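Local coordinates for protein tryptophan halogenase superfamily (Brevundimonas sp. BAL3, PDB 6FRL) that catalyses flavin-dependent halogenation, preferring bromination over chlorination, as a member of the tryptophan halogenase superfamily, at residues D74-A79 and W163-D168; I101-L106 and W450-D455; S156-F161 and A485-L490. One frame throughout, in Å; residues are numbered along the deposited sequence.

Interaction 1 of 3, residues D74-A79 and W163-D168; sequences DDVMRA and WALHLD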
loop_
_atom_site.group_PDB
_atom_site.type_symbol
_atom_site.label_atom_id
_atom_site.label_comp_id
_atom_site.label_asym_id
_atom_site.label_seq_id
_atom_site.Cartn_x
_atom_site.Cartn_y
_atom_site.Cartn_z
ATOM N N ASP B 74 -13.437 13.578 24.243
ATOM C CA ASP B 74 -14.512 14.215 25.034
ATOM C C ASP B 74 -14.449 15.751 25.022
ATOM O O ASP B 74 -15.487 16.401 24.789
ATOM C CB ASP B 74 -14.710 13.600 26.445
ATOM C CG ASP B 74 -13.462 13.587 27.299
ATOM O OD1 ASP B 74 -12.508 14.374 27.083
ATOM O OD2 ASP B 74 -13.442 12.775 28.248
ATOM N N ASP B 75 -13.264 16.329 25.206
ATOM C CA ASP B 75 -13.141 17.790 25.212
ATOM C C ASP B 75 -13.533 18.370 23.830
ATOM O O ASP B 75 -14.302 19.355 23.770
ATOM C CB ASP B 75 -11.736 18.253 25.624
ATOM C CG ASP B 75 -11.350 17.857 27.094
ATOM O OD1 ASP B 75 -12.227 17.817 28.024
ATOM O OD2 ASP B 75 -10.124 17.595 27.300
ATOM N N VAL B 76 -13.055 17.752 22.731
ATOM C CA VAL B 76 -13.377 18.275 21.377
ATOM C C VAL B 76 -14.877 18.143 21.097
ATOM O O VAL B 76 -15.496 19.047 20.505
ATOM C CB VAL B 76 -12.552 17.609 20.230
ATOM C CG1 VAL B 76 -12.996 18.085 18.862
ATOM C CG2 VAL B 76 -11.069 17.878 20.375
ATOM N N MET B 77 -15.457 17.018 21.528
ATOM C CA MET B 77 -16.891 16.769 21.310
ATOM C C MET B 77 -17.758 17.747 22.078
ATOM O O MET B 77 -18.669 18.328 21.477
ATOM C CB MET B 77 -17.288 15.315 21.608
ATOM C CG MET B 77 -16.765 14.343 20.559
ATOM S SD MET B 77 -17.292 12.701 20.937
ATOM C CE MET B 77 -19.000 12.776 20.353
ATOM N N ARG B 78 -17.467 17.937 23.373
ATOM C CA ARG B 78 -18.145 18.975 24.180
ATOM C C ARG B 78 -18.113 20.325 23.484
ATOM O O ARG B 78 -19.123 21.008 23.417
ATOM C CB ARG B 78 -17.552 19.114 25.604
ATOM C CG ARG B 78 -18.318 18.359 26.695
ATOM C CD ARG B 78 -17.814 18.621 28.107
ATOM N NE ARG B 78 -16.478 18.050 28.253
ATOM C CZ ARG B 78 -16.181 16.820 28.653
ATOM N NH1 ARG B 78 -17.128 15.981 29.036
ATOM N NH2 ARG B 78 -14.907 16.437 28.712
ATOM N N ALA B 79 -16.950 20.712 22.964
ATOM C CA ALA B 79 -16.766 22.067 22.443
ATOM C C ALA B 79 -17.433 22.255 21.072
ATOM O O ALA B 79 -17.719 23.396 20.680
ATOM C CB ALA B 79 -15.284 22.439 22.394
ATOM N N TRP B 163 -14.889 4.818 14.694
ATOM C CA TRP B 163 -15.962 5.813 14.787
ATOM C C TRP B 163 -15.426 7.211 14.568
ATOM O O TRP B 163 -14.225 7.463 14.725
ATOM C CB TRP B 163 -16.632 5.722 16.155
ATOM C CG TRP B 163 -15.753 6.125 17.352
ATOM C CD1 TRP B 163 -14.743 5.395 17.932
ATOM C CD2 TRP B 163 -15.844 7.354 18.110
ATOM N NE1 TRP B 163 -14.192 6.105 18.981
ATOM C CE2 TRP B 163 -14.861 7.299 19.117
ATOM C CE3 TRP B 163 -16.658 8.487 18.026
ATOM C CZ2 TRP B 163 -14.686 8.315 20.016
ATOM C CZ3 TRP B 163 -16.473 9.517 18.944
ATOM C CH2 TRP B 163 -15.505 9.422 19.914
ATOM N N ALA B 164 -16.324 8.122 14.221
ATOM C CA ALA B 164 -15.942 9.503 13.910
ATOM C C ALA B 164 -16.957 10.468 14.515
ATOM O O ALA B 164 -17.740 10.056 15.373
ATOM C CB ALA B 164 -15.810 9.692 12.380
ATOM N N LEU B 165 -16.923 11.733 14.077
ATOM C CA LEU B 165 -17.815 12.765 14.605
ATOM C C LEU B 165 -18.775 13.372 13.588
ATOM O O LEU B 165 -18.461 13.511 12.373
ATOM C CB LEU B 165 -16.998 13.923 15.194
ATOM C CG LEU B 165 -15.835 13.604 16.116
ATOM C CD1 LEU B 165 -15.218 14.908 16.632
ATOM C CD2 LEU B 165 -16.303 12.698 17.239
ATOM N N HIS B 166 -19.959 13.717 14.096
ATOM C CA HIS B 166 -20.791 14.745 13.500
ATOM C C HIS B 166 -20.485 15.972 14.340
ATOM O O HIS B 166 -20.600 15.902 15.561
ATOM C CB HIS B 166 -22.293 14.401 13.626
ATOM C CG HIS B 166 -22.680 13.082 13.032
ATOM N ND1 HIS B 166 -23.149 12.038 13.796
ATOM C CD2 HIS B 166 -22.672 12.642 11.744
ATOM C CE1 HIS B 166 -23.416 11.009 13.006
ATOM N NE2 HIS B 166 -23.123 11.343 11.757
ATOM N N LEU B 167 -20.120 17.090 13.728
ATOM C CA LEU B 167 -19.767 18.264 14.523
ATOM C C LEU B 167 -20.049 19.610 13.855
ATOM O O LEU B 167 -20.249 19.708 12.627
ATOM C CB LEU B 167 -18.296 18.180 14.986
ATOM C CG LEU B 167 -17.172 17.881 13.974
ATOM C CD1 LEU B 167 -17.357 18.525 12.601
ATOM C CD2 LEU B 167 -15.825 18.296 14.537
ATOM N N ASP B 168 -20.045 20.657 14.681
ATOM C CA ASP B 168 -20.155 22.028 14.166
ATOM C C ASP B 168 -18.789 22.473 13.666
ATOM O O ASP B 168 -17.886 22.640 14.449
ATOM C CB ASP B 168 -20.696 23.010 15.223
ATOM C CG ASP B 168 -21.029 24.387 14.620
ATOM O OD1 ASP B 168 -20.202 24.958 13.885
ATOM O OD2 ASP B 168 -22.119 24.912 14.860
#
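On the helix that sends M77 against L165, R78 NH2 is held between two carboxylates: D75 OD1 takes a hydrogen-bonded salt bridge at 3.1 Å, and D74 OD1 lies at 3.6 Å. D75 OD1 lies in the guanidinium plane. The D74, D75 and R78 network belongs to the side of helix 73-79 that takes no part in the contact. The buried side packs through L165 on strand 164-168, the middle strand of a three-stranded antiparallel sheet, and makes a Met-aromatic contact with W163 just before it. M77 SD sits at the edge of W163, 3.8 Å from CZ3 and 85° off the normal of the six-membered ring. The M77 chain runs straight to its sulfur and bends only at the last torsion (chi3 78°), wrapping CG, SD and CE around the L165 methyl CD2. Of these, M77 CG comes closest to L165 CD2, at 3.7 Å. With M77 cut back to an alanine, L165 CD2 is likely to lose the cover of CG, SD and CE, and the W163 edge its sulfur partner. Y66 of helix 61-68 touches both V76 and L165. The second L165 methyl faces V76 more loosely, with L165 CD1 4.5 Å from V76 CG1.

Interaction 2 of 3, residues I101-L106 and W450-D455; sequences IHPFGL and WLAIYD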
loop_
_atom_site.group_PDB
_atom_site.type_symbol
_atom_site.label_atom_id
_atom_site.label_comp_id
_atom_site.label_asym_id
_atom_site.label_seq_id
_atom_site.Cartn_x
_atom_site.Cartn_y
_atom_site.Cartn_z
ATOM N N ILE B 101 -26.158 0.289 5.588
ATOM C CA ILE B 101 -25.191 1.138 6.306
ATOM C C ILE B 101 -23.735 0.829 5.869
ATOM O O ILE B 101 -23.281 -0.345 5.952
ATOM C CB ILE B 101 -25.295 0.972 7.850
ATOM C CG1 ILE B 101 -26.626 1.490 8.352
ATOM C CG2 ILE B 101 -24.218 1.776 8.542
ATOM C CD1 ILE B 101 -26.931 1.202 9.827
ATOM N N HIS B 102 -23.015 1.887 5.475
ATOM C CA HIS B 102 -21.550 1.841 5.257
ATOM C C HIS B 102 -20.865 2.199 6.541
ATOM O O HIS B 102 -20.849 3.362 6.926
ATOM C CB HIS B 102 -21.109 2.810 4.139
ATOM C CG HIS B 102 -19.624 2.879 3.939
ATOM N ND1 HIS B 102 -19.015 3.906 3.239
ATOM C CD2 HIS B 102 -18.625 2.077 4.381
ATOM C CE1 HIS B 102 -17.706 3.743 3.282
ATOM N NE2 HIS B 102 -17.445 2.628 3.950
ATOM N N PRO B 103 -20.307 1.202 7.228
ATOM C CA PRO B 103 -19.665 1.437 8.509
ATOM C C PRO B 103 -18.167 1.698 8.389
ATOM O O PRO B 103 -17.606 1.526 7.323
ATOM C CB PRO B 103 -19.883 0.098 9.205
ATOM C CG PRO B 103 -19.666 -0.895 8.094
ATOM C CD PRO B 103 -20.307 -0.241 6.915
ATOM N N PHE B 104 -17.530 2.010 9.504
ATOM C CA PHE B 104 -16.055 1.962 9.619
ATOM C C PHE B 104 -15.664 0.636 10.259
ATOM O O PHE B 104 -15.558 0.546 11.489
ATOM C CB PHE B 104 -15.538 3.142 10.439
ATOM C CG PHE B 104 -16.144 4.451 10.037
ATOM C CD1 PHE B 104 -15.910 4.961 8.775
ATOM C CD2 PHE B 104 -16.961 5.180 10.913
ATOM C CE1 PHE B 104 -16.463 6.179 8.384
ATOM C CE2 PHE B 104 -17.509 6.401 10.522
ATOM C CZ PHE B 104 -17.261 6.891 9.260
ATOM N N GLY B 105 -15.509 -0.395 9.429
ATOM C CA GLY B 105 -15.094 -1.710 9.894
ATOM C C GLY B 105 -15.077 -2.752 8.781
ATOM O O GLY B 105 -15.593 -2.519 7.668
ATOM N N LEU B 106 -14.500 -3.913 9.093
ATOM C CA LEU B 106 -14.582 -5.087 8.219
ATOM C C LEU B 106 -15.839 -5.936 8.521
ATOM O O LEU B 106 -16.526 -5.702 9.533
ATOM C CB LEU B 106 -13.336 -5.962 8.351
ATOM C CG LEU B 106 -11.956 -5.304 8.370
ATOM C CD1 LEU B 106 -10.886 -6.407 8.521
ATOM C CD2 LEU B 106 -11.798 -4.448 7.135
ATOM N N TRP B 450 -15.688 -0.650 -0.248
ATOM C CA TRP B 450 -16.143 -1.001 -1.608
ATOM C C TRP B 450 -17.184 -2.125 -1.540
ATOM O O TRP B 450 -18.243 -2.054 -2.178
ATOM C CB TRP B 450 -14.928 -1.376 -2.509
ATOM C CG TRP B 450 -14.118 -0.161 -2.854
ATOM C CD1 TRP B 450 -13.136 0.400 -2.103
ATOM C CD2 TRP B 450 -14.279 0.689 -3.998
ATOM N NE1 TRP B 450 -12.650 1.531 -2.711
ATOM C CE2 TRP B 450 -13.345 1.742 -3.869
ATOM C CE3 TRP B 450 -15.136 0.674 -5.113
ATOM C CZ2 TRP B 450 -13.234 2.769 -4.814
ATOM C CZ3 TRP B 450 -15.012 1.686 -6.064
ATOM C CH2 TRP B 450 -14.069 2.715 -5.907
ATOM N N LEU B 451 -16.856 -3.146 -0.732
ATOM C CA LEU B 451 -17.768 -4.239 -0.376
ATOM C C LEU B 451 -19.119 -3.742 0.121
ATOM O O LEU B 451 -20.146 -4.245 -0.315
ATOM C CB LEU B 451 -17.145 -5.146 0.669
ATOM C CG LEU B 451 -17.899 -6.414 1.089
ATOM C CD1 LEU B 451 -18.376 -7.249 -0.096
ATOM C CD2 LEU B 451 -17.015 -7.290 1.980
ATOM N N ALA B 452 -19.118 -2.747 1.009
ATOM C CA ALA B 452 -20.376 -2.198 1.555
ATOM C C ALA B 452 -21.266 -1.615 0.456
ATOM O O ALA B 452 -22.501 -1.726 0.495
ATOM C CB ALA B 452 -20.094 -1.142 2.614
ATOM N N ILE B 453 -20.633 -0.976 -0.523
ATOM C CA ILE B 453 -21.384 -0.387 -1.619
ATOM C C ILE B 453 -21.854 -1.480 -2.602
ATOM O O ILE B 453 -23.034 -1.499 -2.995
ATOM C CB ILE B 453 -20.574 0.733 -2.300
ATOM C CG1 ILE B 453 -20.155 1.814 -1.252
ATOM C CG2 ILE B 453 -21.363 1.350 -3.461
ATOM C CD1 ILE B 453 -21.250 2.335 -0.332
ATOM N N TYR B 454 -20.964 -2.420 -2.952
ATOM C CA TYR B 454 -21.372 -3.510 -3.843
ATOM C C TYR B 454 -22.585 -4.229 -3.244
ATOM O O TYR B 454 -23.618 -4.366 -3.911
ATOM C CB TYR B 454 -20.233 -4.493 -4.136
ATOM C CG TYR B 454 -19.086 -3.933 -4.979
ATOM C CD1 TYR B 454 -19.324 -3.275 -6.167
ATOM C CD2 TYR B 454 -17.747 -4.107 -4.589
ATOM C CE1 TYR B 454 -18.262 -2.786 -6.947
ATOM C CE2 TYR B 454 -16.688 -3.623 -5.339
ATOM C CZ TYR B 454 -16.946 -2.958 -6.519
ATOM O OH TYR B 454 -15.913 -2.483 -7.299
ATOM N N ASP B 455 -22.485 -4.595 -1.972
ATOM C CA ASP B 455 -23.568 -5.293 -1.298
ATOM C C ASP B 455 -24.813 -4.443 -1.123
ATOM O O ASP B 455 -25.926 -4.924 -1.315
ATOM C CB ASP B 455 -23.121 -5.836 0.062
ATOM C CG ASP B 455 -24.262 -6.257 0.899
ATOM O OD1 ASP B 455 -24.824 -7.310 0.554
ATOM O OD2 ASP B 455 -24.606 -5.518 1.866
#
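Strand 101-103 and helix 450-455 run nearly antiparallel, their N-to-C directions 172° apart and their axes 8.2 Å apart at closest approach, and the H102 and A452 CA atoms come within 5.6 Å. The short spacing is consistent with the helix presenting only a methyl group here. A452 CB points to the strand and lies 4.0 Å from H102 CD2, with H102 CG only slightly farther off; the approach to the imidazole is oblique. The same methyl also meets P103 CD at 4.4 Å, so one alanine carbon serves two neighbouring strand residues. At the next residue the I453 CB does not point to the strand, but the terminal methyl comes closer: I453 CD1 stands 4.5 Å from H102 ND1, again obliquely. The contact joins the edge strand of the seven-stranded mixed sheet, which pairs through H102 with I88 of the next strand, to a helix of the C-terminal helical region; F396, L399 and H400 of helix 376-402 also touch I453. With CG anti to the backbone N (chi1 176°), the H102 ring extends beside the helix, where both of its nitrogens find partners: NE2 bonds to S449 OG, in the same helix just before W450, and ND1 to E351 OE1. Two such bonds at different ring atoms would probably restrict the rotation of the imidazole. E351 probably corresponds to the active-site glutamate of tryptophan halogenases, so its bond to H102 is consistent with a place beside the active site. No hydrogen bond crosses directly between the two six-residue segments.

Interaction 3 of 3, residues S156-F161 and A485-L490; sequences SQLSVF and ANIADL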
loop_
_atom_site.group_PDB
_atom_site.type_symbol
_atom_site.label_atom_id
_atom_site.label_comp_id
_atom_site.label_asym_id
_atom_site.label_seq_id
_atom_site.Cartn_x
_atom_site.Cartn_y
_atom_site.Cartn_z
ATOM N N SER B 156 -10.789 -10.727 18.740
ATOM C CA SER B 156 -10.568 -11.042 17.320
ATOM C C SER B 156 -11.101 -9.941 16.390
ATOM O O SER B 156 -11.680 -8.960 16.854
ATOM C CB SER B 156 -11.285 -12.349 16.983
ATOM O OG SER B 156 -12.687 -12.183 17.161
ATOM N N GLN B 157 -10.901 -10.143 15.076
ATOM C CA GLN B 157 -11.463 -9.306 14.006
ATOM C C GLN B 157 -12.966 -8.890 14.140
ATOM O O GLN B 157 -13.328 -7.786 13.721
ATOM C CB GLN B 157 -11.203 -9.984 12.624
ATOM C CG GLN B 157 -11.712 -9.240 11.380
ATOM C CD GLN B 157 -11.259 -9.865 10.032
ATOM O OE1 GLN B 157 -10.280 -10.617 9.966
ATOM N NE2 GLN B 157 -11.974 -9.550 8.958
ATOM N N LEU B 158 -13.816 -9.748 14.714
ATOM C CA LEU B 158 -15.257 -9.456 14.865
ATOM C C LEU B 158 -15.600 -8.270 15.754
ATOM O O LEU B 158 -16.678 -7.706 15.629
ATOM C CB LEU B 158 -16.036 -10.682 15.401
ATOM C CG LEU B 158 -16.967 -11.417 14.443
ATOM C CD1 LEU B 158 -16.120 -12.395 13.654
ATOM C CD2 LEU B 158 -18.058 -12.148 15.211
ATOM N N SER B 159 -14.701 -7.914 16.666
ATOM C CA SER B 159 -14.978 -6.818 17.606
ATOM C C SER B 159 -14.318 -5.497 17.193
ATOM O O SER B 159 -14.438 -4.518 17.919
ATOM C CB SER B 159 -14.597 -7.229 19.047
ATOM O OG SER B 159 -13.403 -7.992 19.054
ATOM N N VAL B 160 -13.676 -5.463 16.020
ATOM C CA VAL B 160 -12.957 -4.272 15.565
ATOM C C VAL B 160 -13.883 -3.388 14.740
ATOM O O VAL B 160 -14.385 -3.805 13.707
ATOM C CB VAL B 160 -11.715 -4.615 14.693
ATOM C CG1 VAL B 160 -10.925 -3.347 14.357
ATOM C CG2 VAL B 160 -10.814 -5.604 15.418
ATOM N N PHE B 161 -14.093 -2.165 15.208
ATOM C CA PHE B 161 -14.786 -1.110 14.445
ATOM C C PHE B 161 -14.124 0.218 14.814
ATOM O O PHE B 161 -13.421 0.286 15.836
ATOM C CB PHE B 161 -16.315 -1.079 14.724
ATOM C CG PHE B 161 -16.680 -0.785 16.164
ATOM C CD1 PHE B 161 -16.561 -1.763 17.134
ATOM C CD2 PHE B 161 -17.167 0.459 16.548
ATOM C CE1 PHE B 161 -16.922 -1.506 18.460
ATOM C CE2 PHE B 161 -17.499 0.724 17.884
ATOM C CZ PHE B 161 -17.382 -0.270 18.833
ATOM N N ALA B 485 -24.867 -14.223 15.837
ATOM C CA ALA B 485 -25.347 -14.128 17.210
ATOM C C ALA B 485 -24.387 -13.363 18.139
ATOM O O ALA B 485 -24.860 -12.552 18.925
ATOM C CB ALA B 485 -25.621 -15.521 17.763
ATOM N N ASN B 486 -23.075 -13.609 18.071
ATOM C CA ASN B 486 -22.101 -12.872 18.914
ATOM C C ASN B 486 -22.286 -11.350 18.771
ATOM O O ASN B 486 -22.324 -10.599 19.749
ATOM C CB ASN B 486 -20.637 -13.213 18.561
ATOM C CG ASN B 486 -20.225 -14.632 18.975
ATOM O OD1 ASN B 486 -20.800 -15.227 19.889
ATOM N ND2 ASN B 486 -19.217 -15.189 18.283
ATOM N N ILE B 487 -22.398 -10.911 17.524
ATOM C CA ILE B 487 -22.656 -9.495 17.227
ATOM C C ILE B 487 -24.015 -9.018 17.771
ATOM O O ILE B 487 -24.088 -7.972 18.405
ATOM C CB ILE B 487 -22.502 -9.187 15.705
ATOM C CG1 ILE B 487 -21.026 -9.193 15.347
ATOM C CG2 ILE B 487 -23.128 -7.837 15.344
ATOM C CD1 ILE B 487 -20.755 -9.128 13.865
ATOM N N ALA B 488 -25.080 -9.775 17.506
ATOM C CA ALA B 488 -26.450 -9.328 17.851
ATOM C C ALA B 488 -26.573 -9.176 19.373
ATOM O O ALA B 488 -27.077 -8.174 19.825
ATOM C CB ALA B 488 -27.490 -10.273 17.282
ATOM N N ASP B 489 -26.003 -10.126 20.120
ATOM C CA ASP B 489 -25.967 -10.127 21.588
ATOM C C ASP B 489 -25.050 -9.080 22.238
ATOM O O ASP B 489 -25.375 -8.545 23.320
ATOM C CB ASP B 489 -25.570 -11.531 22.116
ATOM C CG ASP B 489 -26.647 -12.582 21.867
ATOM O OD1 ASP B 489 -27.828 -12.220 21.716
ATOM O OD2 ASP B 489 -26.309 -13.778 21.828
ATOM N N LEU B 490 -23.905 -8.818 21.606
ATOM C CA LEU B 490 -23.016 -7.718 21.991
ATOM C C LEU B 490 -23.747 -6.370 21.790
ATOM O O LEU B 490 -23.781 -5.526 22.698
ATOM C CB LEU B 490 -21.711 -7.805 21.176
ATOM C CG LEU B 490 -20.596 -6.756 21.380
ATOM C CD1 LEU B 490 -20.347 -6.414 22.850
ATOM C CD2 LEU B 490 -19.316 -7.287 20.762
#
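L158 and I487 meet at about a right angle, the leucine reaching from a short 3-10 segment and the isoleucine lying along the flank of helix 473-492. The touching branch of L158 is CD2, which stands 4.2 Å from I487 CG1. I487 CD1 is almost as near to that methyl, so CD2 rests across the CG1-CD1 bond instead of on a single atom. In I487 the CG1 branch is anti to the carbonyl carbon and continues nearly straight into CD1 (chi2 171°), which lays this arm out toward the loop although the CB itself does not point there. L158 is less regular: its chi1 of -109° falls away from the staggered positions, a modelled conformation that carries CD2 over to the helix. The same methyl also approaches N486, with L158 CD2 4.4 Å from N486 CB. S156, though poorly ordered, probably braces the loop: its O accepts bonds from both S159 N and S159 OG, and S159 OG lies 3.0 Å from S156 O, tilted 17° from the carbonyl plane. Helix 137-143 touches both segments: A140 meets I487, and L137 meets F161 and L490. Since no hydrogen bond or salt bridge spans the two segments and only alkyl carbons meet, the contact probably rests on dispersion and the burial of I487, and fixes the orientation of loop and helix less strictly than a hydrogen bond would.

Overall arrangement
From the N terminus, helix segment 74-79 comes first, then 101-106 at the sheet edge, loop 156-161 and strand segment 163-168; interaction 1 closes there, across 83 residues. Interaction 2 closes at 450-455 after 343 residues, and interaction 3 at 485-490 after 323. Every pair crosses and none nests. The sequence neighbours 156-161 and 163-168 belong to interactions 3 and 1, whose centres lie about 25 Å apart. Segment 101-106 links the set: F104 CD2 packs 4.1 Å from W163 CA, and L106 CD1 lies 3.4 Å from Q157 NE2. Interaction 1 ties helix 73-79 to the small sheet, interaction 2 the edge of the seven-stranded sheet to helix 447-456, and interaction 3 loop 156-161 to helix 473-492.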